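Local coordinates for protein probable receptor YhhM (Klebsiella variicola At-22, PDB 3Q6C) that is of unknown function but may act as a receptor, a small beta-rich member of the DUF2500 family, at residues R12-N17 with E32-A37. Sequence-based numbering, arbitrary orientation.
Sequences REKVIN and EMRYEA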
ATOM      1  N   ARG A  12      -0.676   0.717  -8.922  1.00 24.66           N
ATOM      2  CA  ARG A  12      -1.183   1.288 -10.145  1.00 24.31           C
ATOM      3  C   ARG A  12      -0.923   2.772 -10.164  1.00 23.23           C
ATOM      4  O   ARG A  12      -1.082   3.452  -9.159  1.00 20.85           O
ATOM      5  CB  ARG A  12      -2.682   1.028 -10.288  1.00 26.61           C
ATOM      6  CG  ARG A  12      -3.248   1.442 -11.650  1.00 31.65           C
ATOM      7  CD  ARG A  12      -4.758   1.233 -11.738  1.00 35.92           C
ATOM      8  NE  ARG A  12      -5.491   2.083 -10.799  1.00 39.16           N
ATOM      9  CZ  ARG A  12      -6.814   2.083 -10.661  1.00 40.17           C
ATOM     10  NH1 ARG A  12      -7.562   1.273 -11.402  1.00 39.70           N
ATOM     11  NH2 ARG A  12      -7.393   2.896  -9.779  1.00 38.86           N
ATOM     12  N   GLU A  13      -0.489   3.256 -11.320  1.00 25.08           N
ATOM     13  CA  GLU A  13      -0.232   4.672 -11.536  1.00 26.93           C
ATOM     14  C   GLU A  13      -1.289   5.035 -12.570  1.00 27.55           C
ATOM     15  O   GLU A  13      -1.422   4.367 -13.592  1.00 28.25           O
ATOM     16  CB  GLU A  13       1.162   4.885 -12.111  1.00 27.38           C
ATOM     17  CG  GLU A  13       1.753   6.243 -11.794  1.00 30.94           C
ATOM     18  CD  GLU A  13       3.147   6.408 -12.367  1.00 33.30           C
ATOM     19  OE1 GLU A  13       3.808   5.377 -12.619  1.00 34.01           O
ATOM     20  OE2 GLU A  13       3.584   7.566 -12.556  1.00 33.92           O
ATOM     21  N   LYS A  14      -2.047   6.082 -12.296  1.00 28.71           N
ATOM     22  CA  LYS A  14      -3.119   6.485 -13.185  1.00 31.42           C
ATOM     23  C   LYS A  14      -3.153   7.993 -13.365  1.00 32.72           C
ATOM     24  O   LYS A  14      -2.849   8.745 -12.442  1.00 32.00           O
ATOM     25  CB  LYS A  14      -4.442   5.989 -12.601  1.00 33.26           C
ATOM     26  CG  LYS A  14      -5.684   6.446 -13.319  1.00 37.01           C
ATOM     27  CD  LYS A  14      -6.916   5.728 -12.776  1.00 39.69           C
ATOM     28  CE  LYS A  14      -7.149   6.034 -11.302  1.00 40.68           C
ATOM     29  NZ  LYS A  14      -8.261   5.207 -10.749  1.00 40.36           N
ATOM     30  N   VAL A  15      -3.524   8.431 -14.562  1.00 34.61           N
ATOM     31  CA  VAL A  15      -3.604   9.858 -14.845  1.00 35.95           C
ATOM     32  C   VAL A  15      -5.053  10.316 -14.829  1.00 36.47           C
ATOM     33  O   VAL A  15      -5.923   9.630 -15.351  1.00 35.98           O
ATOM     34  CB  VAL A  15      -3.000  10.175 -16.209  1.00 35.47           C
ATOM     35  CG1 VAL A  15      -3.728   9.390 -17.280  1.00 35.81           C
ATOM     36  CG2 VAL A  15      -3.075  11.661 -16.470  1.00 34.22           C
ATOM     37  N   ILE A  16      -5.302  11.471 -14.217  1.00 38.88           N
ATOM     38  CA  ILE A  16      -6.650  12.037 -14.128  1.00 41.27           C
ATOM     39  C   ILE A  16      -6.669  13.539 -14.450  1.00 44.11           C
ATOM     40  O   ILE A  16      -5.658  14.104 -14.885  1.00 44.93           O
ATOM     41  CB  ILE A  16      -7.244  11.836 -12.724  1.00 40.19           C
ATOM     42  CG1 ILE A  16      -6.392  12.568 -11.686  1.00 39.80           C
ATOM     43  CG2 ILE A  16      -7.324  10.354 -12.401  1.00 38.05           C
ATOM     44  CD1 ILE A  16      -6.974  12.532 -10.290  1.00 38.68           C
ATOM     45  N   ASN A  17      -7.816  14.183 -14.237  1.00 45.68           N
ATOM     46  CA  ASN A  17      -7.947  15.616 -14.511  1.00 46.38           C
ATOM     47  C   ASN A  17      -8.522  16.370 -13.315  1.00 45.70           C
ATOM     48  O   ASN A  17      -8.008  17.421 -12.921  1.00 43.89           O
ATOM     49  CB  ASN A  17      -8.830  15.849 -15.751  1.00 48.09           C
ATOM     50  CG  ASN A  17     -10.321  15.691 -15.460  1.00 49.93           C
ATOM     51  OD1 ASN A  17     -10.738  14.767 -14.756  1.00 50.24           O
ATOM     52  ND2 ASN A  17     -11.130  16.591 -16.015  1.00 48.25           N
ATOM     53  N   GLU A  32      -3.286  15.377 -11.427  1.00 50.63           N
ATOM     54  CA  GLU A  32      -3.103  14.732 -12.722  1.00 50.35           C
ATOM     55  C   GLU A  32      -2.684  13.280 -12.519  1.00 48.57           C
ATOM     56  O   GLU A  32      -3.208  12.378 -13.169  1.00 49.41           O
ATOM     57  CB  GLU A  32      -2.031  15.462 -13.533  1.00 52.92           C
ATOM     58  CG  GLU A  32      -2.393  15.684 -14.995  1.00 55.77           C
ATOM     59  CD  GLU A  32      -3.243  16.923 -15.197  1.00 57.94           C
ATOM     60  OE1 GLU A  32      -2.755  18.024 -14.862  1.00 59.60           O
ATOM     61  OE2 GLU A  32      -4.390  16.801 -15.687  1.00 58.51           O
HETATM   62  N   MSE A  33      -1.737  13.060 -11.614  1.00 45.59           N
HETATM   63  CA  MSE A  33      -1.259  11.713 -11.328  1.00 43.85           C
HETATM   64  C   MSE A  33      -1.836  11.157 -10.035  1.00 40.49           C
HETATM   65  O   MSE A  33      -1.774  11.802  -8.992  1.00 39.98           O
HETATM   66  CB  MSE A  33       0.269  11.704 -11.240  1.00 47.14           C
HETATM   67  CG  MSE A  33       0.945  12.007 -12.551  1.00 51.99           C
HETATM   68 SE   MSE A  33       0.582  10.634 -13.864  1.00 58.65          SE
HETATM   69  CE  MSE A  33       2.359   9.870 -13.961  1.00 55.96           C
ATOM     70  N   ARG A  34      -2.401   9.958 -10.109  1.00 36.78           N
ATOM     71  CA  ARG A  34      -2.966   9.313  -8.934  1.00 34.32           C
ATOM     72  C   ARG A  34      -2.229   8.012  -8.676  1.00 31.69           C
ATOM     73  O   ARG A  34      -1.958   7.252  -9.605  1.00 28.73           O
ATOM     74  CB  ARG A  34      -4.444   9.009  -9.134  1.00 36.93           C
ATOM     75  CG  ARG A  34      -5.131   8.514  -7.872  1.00 42.70           C
ATOM     76  CD  ARG A  34      -6.594   8.217  -8.132  1.00 47.26           C
ATOM     77  NE  ARG A  34      -7.367   8.121  -6.898  1.00 51.34           N
ATOM     78  CZ  ARG A  34      -7.497   9.105  -6.012  1.00 52.54           C
ATOM     79  NH1 ARG A  34      -6.898  10.274  -6.218  1.00 52.58           N
ATOM     80  NH2 ARG A  34      -8.236   8.922  -4.926  1.00 52.97           N
ATOM     81  N   TYR A  35      -1.908   7.753  -7.412  1.00 27.87           N
ATOM     82  CA  TYR A  35      -1.199   6.534  -7.066  1.00 25.55           C
ATOM     83  C   TYR A  35      -1.990   5.662  -6.097  1.00 25.47           C
ATOM     84  O   TYR A  35      -2.636   6.164  -5.178  1.00 26.30           O
ATOM     85  CB  TYR A  35       0.167   6.872  -6.472  1.00 23.69           C
ATOM     86  CG  TYR A  35       1.006   7.800  -7.326  1.00 21.12           C
ATOM     87  CD1 TYR A  35       0.875   9.187  -7.228  1.00 19.97           C
ATOM     88  CD2 TYR A  35       1.947   7.294  -8.215  1.00 19.02           C
ATOM     89  CE1 TYR A  35       1.671  10.045  -7.993  1.00 18.06           C
ATOM     90  CE2 TYR A  35       2.742   8.141  -8.984  1.00 16.31           C
ATOM     91  CZ  TYR A  35       2.602   9.510  -8.868  1.00 17.35           C
ATOM     92  OH  TYR A  35       3.408  10.340  -9.620  1.00 19.43           O
ATOM     93  N   GLU A  36      -1.936   4.352  -6.317  1.00 24.82           N
ATOM     94  CA  GLU A  36      -2.647   3.390  -5.485  1.00 23.45           C
ATOM     95  C   GLU A  36      -1.830   2.116  -5.257  1.00 22.76           C
ATOM     96  O   GLU A  36      -1.180   1.600  -6.170  1.00 22.64           O
ATOM     97  CB  GLU A  36      -3.976   3.016  -6.142  1.00 23.20           C
ATOM     98  CG  GLU A  36      -5.044   4.098  -6.106  1.00 26.22           C
ATOM     99  CD  GLU A  36      -6.257   3.775  -6.985  1.00 28.00           C
ATOM    100  OE1 GLU A  36      -6.708   2.610  -7.006  1.00 28.96           O
ATOM    101  OE2 GLU A  36      -6.768   4.695  -7.652  1.00 30.41           O
ATOM    102  N   ALA A  37      -1.861   1.614  -4.028  1.00 20.00           N
ATOM    103  CA  ALA A  37      -1.156   0.390  -3.693  1.00 17.44           C
ATOM    104  C   ALA A  37      -2.140  -0.544  -3.020  1.00 17.29           C
ATOM    105  O   ALA A  37      -2.957  -0.120  -2.200  1.00 18.04           O
ATOM    106  CB  ALA A  37      -0.012   0.684  -2.766  1.00 17.45           C
TER
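Glu36 OE2 draws in three cationic side chains, two from the neighbouring strand and one from its own. The shortest approach is from Arg12, whose NH2 stands 2.9 Å from Glu36 OE2 in a salt bridge, though the hydrogen bond within it is bent and weak. The oxygen lies at the edge of the guanidinium, near its plane, while the carboxylate itself is turned 70° from that plane. Lys14 NZ makes a longer, weak salt bridge to Glu36 OE2 at 3.5 Å, and Arg34 NE comes to 3.6 Å from Glu36 OE2, two residues back along the same strand. The Lys14 chain bends at chi3 (62°), which sets CE beside Arg34 CD, while its CD sits above one face of the Arg12 guanidinium, toward the rim. So many positive groups here probably favour an ionised Glu36.

Beneath these side chains runs a regular antiparallel pairing of strands 2-15 and 33-41, neighbours in a five-stranded antiparallel sheet. Arg12 with Glu36 and Lys14 with Arg34 are the hydrogen-bonded pairs, each closed by two backbone bonds; Arg34 N to Lys14 O measures 2.7 Å. The next bond, Ile16 N to Glu32 O, carries the pairing one step beyond Val15 and Met33, toward the unmodelled chain connecting the two strands.

On the other face stand Glu13, Val15, Met33 and Tyr35. Glu13, with CG anti to its backbone N (chi1 -154°), runs beside Tyr35 and sets that CG 3.5 Å from Tyr35 CE2. Selenomethionine Met33 offers SE to Val15 CB at 4.3 Å, and its CE turns toward the Glu13 carboxylate. Helix 54-59 approaches this face, where the rings of Tyr57 and Tyr35 meet and Tyr57 also touches Glu13.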